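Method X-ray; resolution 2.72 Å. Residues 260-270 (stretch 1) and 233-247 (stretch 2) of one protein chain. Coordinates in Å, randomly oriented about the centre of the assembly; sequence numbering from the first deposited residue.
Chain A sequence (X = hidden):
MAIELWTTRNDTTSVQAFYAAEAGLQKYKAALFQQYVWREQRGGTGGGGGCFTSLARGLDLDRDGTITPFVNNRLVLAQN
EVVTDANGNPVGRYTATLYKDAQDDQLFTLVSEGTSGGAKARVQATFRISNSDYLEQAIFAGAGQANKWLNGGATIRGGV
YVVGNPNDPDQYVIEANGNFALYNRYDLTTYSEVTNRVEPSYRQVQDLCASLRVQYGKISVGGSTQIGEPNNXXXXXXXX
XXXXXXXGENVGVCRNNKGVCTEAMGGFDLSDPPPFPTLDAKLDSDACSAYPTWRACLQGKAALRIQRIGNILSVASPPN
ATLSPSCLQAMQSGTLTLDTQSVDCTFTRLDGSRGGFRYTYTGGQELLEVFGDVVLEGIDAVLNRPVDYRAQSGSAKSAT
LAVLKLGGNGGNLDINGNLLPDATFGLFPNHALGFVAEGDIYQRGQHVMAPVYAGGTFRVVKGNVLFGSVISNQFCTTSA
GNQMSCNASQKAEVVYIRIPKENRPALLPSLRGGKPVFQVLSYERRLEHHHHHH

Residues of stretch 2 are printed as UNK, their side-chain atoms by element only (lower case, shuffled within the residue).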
ATOM      1  N   VAL A 260      10.731 -14.216 -17.494  1.00 90.33           N
ATOM      2  CA  VAL A 260      10.297 -13.909 -16.144  1.00 86.57           C
ATOM      3  C   VAL A 260      11.441 -14.284 -15.199  1.00 95.72           C
ATOM      4  O   VAL A 260      11.874 -15.442 -15.131  1.00110.07           O
ATOM      5  CB  VAL A 260       8.942 -14.563 -15.801  1.00 85.28           C
ATOM      6  CG1 VAL A 260       7.888 -14.102 -16.778  1.00 88.18           C
ATOM      7  CG2 VAL A 260       8.970 -16.075 -15.823  1.00108.74           C
ATOM      8  N   CYS A 261      12.019 -13.267 -14.559  1.00 91.83           N
ATOM      9  CA  CYS A 261      13.033 -13.416 -13.525  1.00 85.13           C
ATOM     10  C   CYS A 261      12.323 -13.360 -12.178  1.00 91.98           C
ATOM     11  O   CYS A 261      11.963 -12.284 -11.689  1.00 89.70           O
ATOM     12  CB  CYS A 261      14.077 -12.322 -13.671  1.00 81.56           C
ATOM     13  SG  CYS A 261      15.068 -12.537 -15.116  1.00107.78           S
ATOM     14  N   THR A 262      12.113 -14.524 -11.577  1.00 89.65           N
ATOM     15  CA  THR A 262      11.329 -14.536 -10.363  1.00 83.21           C
ATOM     16  C   THR A 262      11.983 -15.472  -9.368  1.00 91.13           C
ATOM     17  O   THR A 262      12.633 -16.452  -9.731  1.00 95.31           O
ATOM     18  CB  THR A 262       9.848 -14.921 -10.610  1.00 76.23           C
ATOM     19  OG1 THR A 262       9.101 -14.790  -9.386  1.00 75.38           O
ATOM     20  CG2 THR A 262       9.696 -16.356 -11.160  1.00 71.75           C
ATOM     21  N   GLU A 263      11.796 -15.130  -8.102  1.00 90.54           N
ATOM     22  CA  GLU A 263      12.177 -15.983  -6.995  1.00 85.83           C
ATOM     23  C   GLU A 263      11.147 -17.077  -6.789  1.00 84.46           C
ATOM     24  O   GLU A 263      11.487 -18.261  -6.711  1.00100.06           O
ATOM     25  CB  GLU A 263      12.280 -15.133  -5.736  1.00 98.32           C
ATOM     26  CG  GLU A 263      13.369 -14.079  -5.779  1.00110.52           C
ATOM     27  CD  GLU A 263      13.472 -13.308  -4.469  1.00118.16           C
ATOM     28  OE1 GLU A 263      14.475 -12.584  -4.279  1.00124.53           O
ATOM     29  OE2 GLU A 263      12.550 -13.432  -3.629  1.00114.88           O
ATOM     30  N   ALA A 264       9.881 -16.701  -6.695  1.00 74.52           N
ATOM     31  CA  ALA A 264       8.805 -17.647  -6.491  1.00 79.85           C
ATOM     32  C   ALA A 264       7.792 -17.524  -7.620  1.00 84.76           C
ATOM     33  O   ALA A 264       7.582 -16.442  -8.175  1.00 88.43           O
ATOM     34  CB  ALA A 264       8.119 -17.408  -5.141  1.00 79.95           C
ATOM     35  N   MET A 265       7.123 -18.633  -7.913  1.00 85.55           N
ATOM     36  CA  MET A 265       6.167 -18.661  -9.011  1.00 85.06           C
ATOM     37  C   MET A 265       5.111 -19.722  -8.718  1.00 88.52           C
ATOM     38  O   MET A 265       5.377 -20.915  -8.876  1.00101.72           O
ATOM     39  CB  MET A 265       6.874 -18.949 -10.321  1.00 84.60           C
ATOM     40  CG  MET A 265       5.899 -19.211 -11.420  1.00 89.48           C
ATOM     41  SD  MET A 265       6.490 -18.938 -13.091  1.00 96.67           S
ATOM     42  CE  MET A 265       6.035 -20.552 -13.773  1.00102.34           C
ATOM     43  N   GLY A 266       3.947 -19.290  -8.230  1.00 76.56           N
ATOM     44  CA  GLY A 266       2.802 -20.177  -8.120  1.00 72.66           C
ATOM     45  C   GLY A 266       1.456 -19.515  -8.365  1.00 70.89           C
ATOM     46  O   GLY A 266       1.366 -18.530  -9.103  1.00 74.58           O
ATOM     47  N   GLY A 267       0.434 -19.924  -7.620  1.00 65.79           N
ATOM     48  CA  GLY A 267      -0.872 -19.328  -7.768  1.00 57.81           C
ATOM     49  C   GLY A 267      -0.982 -18.097  -6.908  1.00 65.32           C
ATOM     50  O   GLY A 267      -0.016 -17.652  -6.294  1.00 69.43           O
ATOM     51  N   PHE A 268      -2.168 -17.503  -6.916  1.00 63.56           N
ATOM     52  CA  PHE A 268      -2.417 -16.314  -6.113  1.00 63.52           C
ATOM     53  C   PHE A 268      -2.183 -16.674  -4.653  1.00 75.48           C
ATOM     54  O   PHE A 268      -2.734 -17.667  -4.149  1.00 69.45           O
ATOM     55  CB  PHE A 268      -3.846 -15.834  -6.339  1.00 52.09           C
ATOM     56  CG  PHE A 268      -4.215 -14.586  -5.580  1.00 50.59           C
ATOM     57  CD1 PHE A 268      -3.745 -13.319  -5.953  1.00 56.88           C
ATOM     58  CD2 PHE A 268      -5.073 -14.676  -4.504  1.00 50.96           C
ATOM     59  CE1 PHE A 268      -4.158 -12.179  -5.253  1.00 61.69           C
ATOM     60  CE2 PHE A 268      -5.459 -13.551  -3.791  1.00 51.19           C
ATOM     61  CZ  PHE A 268      -5.005 -12.312  -4.152  1.00 55.36           C
ATOM     62  N   ASP A 269      -1.293 -15.924  -4.010  1.00 78.07           N
ATOM     63  CA  ASP A 269      -0.748 -16.251  -2.691  1.00 74.85           C
ATOM     64  C   ASP A 269      -1.362 -15.438  -1.557  1.00 84.97           C
ATOM     65  O   ASP A 269      -0.648 -15.012  -0.649  1.00 95.63           O
ATOM     66  CB  ASP A 269       0.751 -16.043  -2.712  1.00 71.31           C
ATOM     67  CG  ASP A 269       1.107 -14.595  -2.825  1.00 80.73           C
ATOM     68  OD1 ASP A 269       0.406 -13.851  -3.560  1.00 84.70           O
ATOM     69  OD2 ASP A 269       2.097 -14.202  -2.190  1.00 87.16           O
ATOM     70  N   LEU A 270      -2.667 -15.183  -1.558  1.00 76.68           N
ATOM     71  CA  LEU A 270      -3.227 -14.371  -0.491  1.00 68.34           C
ATOM     72  C   LEU A 270      -4.571 -14.918  -0.045  1.00 76.35           C
ATOM     73  O   LEU A 270      -5.426 -15.265  -0.863  1.00 77.79           O
ATOM     74  CB  LEU A 270      -3.421 -12.920  -0.922  1.00 62.12           C
ATOM     75  CG  LEU A 270      -2.254 -11.976  -1.206  1.00 62.17           C
ATOM     76  CD1 LEU A 270      -2.764 -10.563  -1.700  1.00 52.62           C
ATOM     77  CD2 LEU A 270      -1.339 -11.855  -0.022  1.00 59.36           C
ATOM     78  N   UNK A 233      15.544  -8.922  -9.485  1.00105.41           N
ATOM     79  CA  UNK A 233      14.311  -9.428 -10.064  1.00101.24           C
ATOM     80  C   UNK A 233      13.200  -9.573  -9.031  1.00 96.14           C
ATOM     81  O   UNK A 233      13.408  -9.580  -7.815  1.00 89.62           O
ATOM     82  c   UNK A 233      14.507 -10.766 -10.759  1.00106.19           C
ATOM     83  c   UNK A 233      15.219 -14.456  -9.895  1.00118.34           C
ATOM     84  c   UNK A 233      14.551 -11.973  -9.846  1.00112.03           C
ATOM     85  n   UNK A 233      15.963 -14.414  -8.606  1.00125.33           N
ATOM     86  c   UNK A 233      15.138 -13.143 -10.643  1.00116.99           C
ATOM     87  N   UNK A 234      12.006  -9.787  -9.572  1.00 94.60           N
ATOM     88  CA  UNK A 234      10.793  -9.610  -8.822  1.00 87.84           C
ATOM     89  C   UNK A 234      10.662 -10.693  -7.772  1.00 92.20           C
ATOM     90  O   UNK A 234      11.125 -11.835  -7.940  1.00 97.45           O
ATOM     91  c   UNK A 234       9.608  -9.561  -9.800  1.00 77.58           C
ATOM     92  c   UNK A 234       9.235 -10.965 -10.319  1.00 75.00           C
ATOM     93  c   UNK A 234       8.463  -8.877  -9.191  1.00 77.49           C
ATOM     94  N   UNK A 235      10.048 -10.312  -6.669  1.00 95.47           N
ATOM     95  CA  UNK A 235       9.932 -11.192  -5.502  1.00101.09           C
ATOM     96  C   UNK A 235       8.661 -12.030  -5.577  1.00104.24           C
ATOM     97  O   UNK A 235       7.859 -12.062  -4.657  1.00109.96           O
ATOM     98  c   UNK A 235      11.281  -9.406  -2.319  1.00126.31           C
ATOM     99  n   UNK A 235      10.257  -9.809  -0.200  1.00131.80           N
ATOM    100  c   UNK A 235      10.029  -9.920  -1.676  1.00132.00           C
ATOM    101  c   UNK A 235       9.939 -10.350  -4.219  1.00101.71           C
ATOM    102  c   UNK A 235      11.284  -9.821  -3.789  1.00117.74           C
ATOM    103  N   UNK A 236       8.503 -12.775  -6.668  1.00103.77           N
ATOM    104  CA  UNK A 236       7.337 -13.633  -6.777  1.00100.91           C
ATOM    105  C   UNK A 236       6.355 -13.277  -7.887  1.00 89.37           C
ATOM    106  O   UNK A 236       6.146 -12.112  -8.228  1.00 80.58           O
ATOM    107  N   UNK A 237       5.754 -14.314  -8.456  1.00 89.31           N
ATOM    108  CA  UNK A 237       4.754 -14.193  -9.510  1.00 78.25           C
ATOM    109  C   UNK A 237       3.635 -15.152  -9.107  1.00 74.24           C
ATOM    110  O   UNK A 237       3.740 -16.365  -9.298  1.00 75.87           O
ATOM    111  c   UNK A 237       5.308 -14.524 -10.898  1.00 57.50           C
ATOM    112  c   UNK A 237       6.471 -13.604 -11.252  1.00 58.39           C
ATOM    113  c   UNK A 237       4.196 -14.477 -11.934  1.00 56.50           C
ATOM    114  N   UNK A 238       2.622 -14.625  -8.443  1.00 71.34           N
ATOM    115  CA  UNK A 238       1.499 -15.397  -7.916  1.00 75.51           C
ATOM    116  C   UNK A 238       0.226 -15.160  -8.728  1.00 72.10           C
ATOM    117  O   UNK A 238      -0.490 -14.175  -8.507  1.00 70.32           O
ATOM    118  c   UNK A 238       3.312 -16.244  -5.532  1.00 81.44           C
ATOM    119  c   UNK A 238       4.384 -13.888  -4.552  1.00 85.79           C
ATOM    120  c   UNK A 238       2.619 -15.036  -5.708  1.00 79.50           C
ATOM    121  c   UNK A 238       5.063 -15.112  -4.356  1.00 80.03           C
ATOM    122  c   UNK A 238       4.521 -16.289  -4.848  1.00 75.20           C
ATOM    123  c   UNK A 238       3.176 -13.861  -5.236  1.00 81.40           C
ATOM    124  c   UNK A 238       1.329 -15.029  -6.450  1.00 74.60           C
ATOM    125  N   UNK A 239      -0.117 -16.111  -9.604  1.00 69.81           N
ATOM    126  CA  UNK A 239      -1.198 -15.895 -10.564  1.00 68.98           C
ATOM    127  C   UNK A 239      -2.218 -17.017 -10.492  1.00 54.32           C
ATOM    128  O   UNK A 239      -1.868 -18.184 -10.707  1.00 56.12           O
ATOM    129  c   UNK A 239      -1.798 -15.822 -13.031  1.00 63.30           C
ATOM    130  c   UNK A 239       0.158 -14.514 -12.157  1.00 65.09           C
ATOM    131  c   UNK A 239      -0.655 -15.775 -12.004  1.00 70.17           C
ATOM    132  N   UNK A 240      -3.484 -16.656 -10.282  1.00 53.48           N
ATOM    133  CA  UNK A 240      -4.610 -17.571 -10.453  1.00 68.13           C
ATOM    134  C   UNK A 240      -4.540 -18.832  -9.592  1.00 76.18           C
ATOM    135  O   UNK A 240      -4.135 -18.814  -8.426  1.00 56.21           O
ATOM    136  N   UNK A 241      -4.938 -19.950 -10.193  1.00 72.75           N
ATOM    137  CA  UNK A 241      -5.121 -21.224  -9.521  1.00 69.33           C
ATOM    138  C   UNK A 241      -3.835 -21.994  -9.288  1.00 71.81           C
ATOM    139  O   UNK A 241      -3.900 -23.107  -8.765  1.00 89.95           O
ATOM    140  c   UNK A 241      -6.108 -22.083 -10.319  1.00 75.95           C
ATOM    141  c   UNK A 241      -8.533 -22.133 -11.065  1.00 95.27           C
ATOM    142  c   UNK A 241      -8.880 -21.845 -13.484  1.00110.39           C
ATOM    143  c   UNK A 241      -7.538 -21.635 -10.059  1.00 86.37           C
ATOM    144  n   UNK A 241      -8.442 -21.307 -14.611  1.00108.44           N
ATOM    145  n   UNK A 241      -9.967 -22.628 -13.476  1.00115.41           N
ATOM    146  n   UNK A 241      -8.208 -21.592 -12.369  1.00103.28           N
ATOM    147  N   UNK A 242      -2.686 -21.457  -9.621  1.00 68.54           N
ATOM    148  CA  UNK A 242      -1.466 -22.234  -9.562  1.00 62.36           C
ATOM    149  C   UNK A 242      -0.467 -21.778 -10.606  1.00 73.33           C
ATOM    150  O   UNK A 242      -0.693 -20.833 -11.349  1.00 77.89           O
ATOM    151  N   UNK A 243       0.657 -22.484 -10.650  1.00 74.94           N
ATOM    152  CA  UNK A 243       1.645 -22.197 -11.678  1.00 78.48           C
ATOM    153  C   UNK A 243       1.142 -22.498 -13.092  1.00 82.76           C
ATOM    154  O   UNK A 243       1.745 -22.045 -14.055  1.00 85.64           O
ATOM    155  c   UNK A 243       2.920 -22.996 -11.416  1.00 76.74           C
ATOM    156  N   UNK A 244       0.059 -23.274 -13.215  1.00 77.71           N
ATOM    157  CA  UNK A 244      -0.526 -23.614 -14.509  1.00 74.43           C
ATOM    158  C   UNK A 244      -0.918 -22.341 -15.270  1.00 75.65           C
ATOM    159  O   UNK A 244      -0.801 -22.282 -16.508  1.00 71.47           O
ATOM    160  c   UNK A 244      -2.053 -25.068 -11.977  1.00 95.30           C
ATOM    161  c   UNK A 244      -1.766 -24.463 -14.337  1.00 76.46           C
ATOM    162  n   UNK A 244      -3.250 -24.516 -11.899  1.00100.20           N
ATOM    163  c   UNK A 244      -1.666 -25.562 -13.336  1.00 85.87           C
ATOM    164  o   UNK A 244      -1.298 -25.163 -11.005  1.00110.52           O
ATOM    165  N   UNK A 245      -1.421 -21.324 -14.564  1.00 63.44           N
ATOM    166  CA  UNK A 245      -1.971 -20.134 -15.198  1.00 75.00           C
ATOM    167  C   UNK A 245      -0.920 -19.069 -15.472  1.00 72.47           C
ATOM    168  O   UNK A 245      -1.266 -17.913 -15.732  1.00 71.56           O
ATOM    169  c   UNK A 245      -4.268 -20.533 -14.152  1.00 79.36           C
ATOM    170  o   UNK A 245      -5.033 -20.379 -13.170  1.00 76.56           O
ATOM    171  c   UNK A 245      -3.102 -19.552 -14.337  1.00 77.62           C
ATOM    172  o   UNK A 245      -4.407 -21.461 -14.980  1.00 80.55           O
ATOM    173  N   UNK A 246       0.354 -19.448 -15.430  1.00 69.80           N
ATOM    174  CA  UNK A 246       1.454 -18.609 -15.874  1.00 72.36           C
ATOM    175  C   UNK A 246       1.939 -19.217 -17.186  1.00 78.80           C
ATOM    176  O   UNK A 246       2.729 -20.155 -17.183  1.00 72.10           O
ATOM    177  c   UNK A 246       1.886 -17.991 -13.496  1.00 70.70           C
ATOM    178  c   UNK A 246       2.826 -17.898 -12.334  1.00 68.36           C
ATOM    179  c   UNK A 246       2.534 -18.504 -14.787  1.00 70.16           C
ATOM    180  c   UNK A 246       3.650 -17.592 -15.198  1.00 65.07           C
ATOM    181  N   UNK A 247       1.367 -18.766 -18.300  1.00 92.64           N
ATOM    182  CA  UNK A 247       1.631 -19.205 -19.665  1.00 94.76           C
ATOM    183  C   UNK A 247       2.659 -18.307 -20.363  1.00 93.49           C
ATOM    184  O   UNK A 247       2.829 -17.128 -20.023  1.00 93.38           O
ATOM    185  o   UNK A 247      -0.630 -20.149 -19.928  1.00108.67           O
ATOM    186  c   UNK A 247       0.427 -19.322 -21.958  1.00113.13           C
ATOM    187  c   UNK A 247       0.289 -19.176 -20.445  1.00105.17           C
TER

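Position 233 carries four carbons in a row ending in nitrogen, the pattern of lysine. Its CB lies 3.1 Å from Cys 261 O, and the chain runs on along stretch 1, so Lys 233 contributes mainly aliphatic length; its CE sits 3.3 Å from Thr 262 O.

Position 234 has one carbon carrying two more, a valine. The backbone does the pairing, through weak hydrogen bonds from Val 234 N to Cys 261 O (3.3 Å) and from Glu 263 N to Val 234 O (3.4 Å).

Position 235 again shows four carbons and a terminal nitrogen. This is lysine, and Lys 235 points its CA-to-CB bond away, leaving CG 3.8 Å from Glu 263 OE2.

Position 236 has no side-chain atoms, hence glycine. A CB here would be jammed against the preceding carbonyl, and the bare CA of Gly 236 comes within 3.1 Å of Ala 264 O in a CA-H...O contact.

Position 237 is one carbon bearing two, valine. Its N donates to Ala 264 O at 2.8 Å, while Val 237 O accepts a weak bond from Gly 266 N at 3.1 Å. The side chain lies on the same sheet face as Met 265, and CG2 of Val 237 is 3.4 Å from Thr 262 OG1.

Position 238 has one carbon and a six-carbon ring without oxygen, so it is phenylalanine. Asp 269 CB stands over a face of the Phe 238 ring, 4.0 Å from its centroid, in a CH-pi contact; Gly 267 O lies at the ring edge, and Ala 264 CB is 3.8 Å from CE2 of Phe 238.

Position 239, one carbon with two attached, is valine, directed away. Val 239 N donates to Gly 266 O at 2.9 Å.

Position 240 lacks a side chain and has positive phi: glycine. Gly 240 O accepts a nearly straight bond from Phe 268 N, 2.8 Å.

Position 241 has three carbons, a nitrogen, then a carbon with two nitrogens, which is arginine. Arg 241 is exposed and turned away from stretch 1.

Position 242 is bare, glycine, closing the type II' turn begun at Val 239.

Position 243 has a single carbon, alanine, whose CB is 4.1 Å from Met 265 O.

Position 244, three carbons with the third holding one oxygen and one nitrogen, is glutamine; it makes no contact.

Position 245, two carbons and two oxygens, is aspartate. Its OD1 accepts from Arg 241 N at 3.0 Å, bracing the loop.

Position 246 has four carbons forked at the first, one arm longer: isoleucine, with CD1 of Ile 246 3.5 Å from Met 265 CG.

Position 247, one carbon carrying an oxygen and a carbon, is threonine, pointing away.

The rule is a short parallel pairing prolonged by a glycine-rich turn. Gly 267 packs against that turn so tightly that a CB there would clash with Gly 242 N and Gly 240 O. Phe 238 covers one side of the sheet, while Met 265 meets Ile 246.

Stretch 2 233-247: KVKGVFVGRGAQDIT
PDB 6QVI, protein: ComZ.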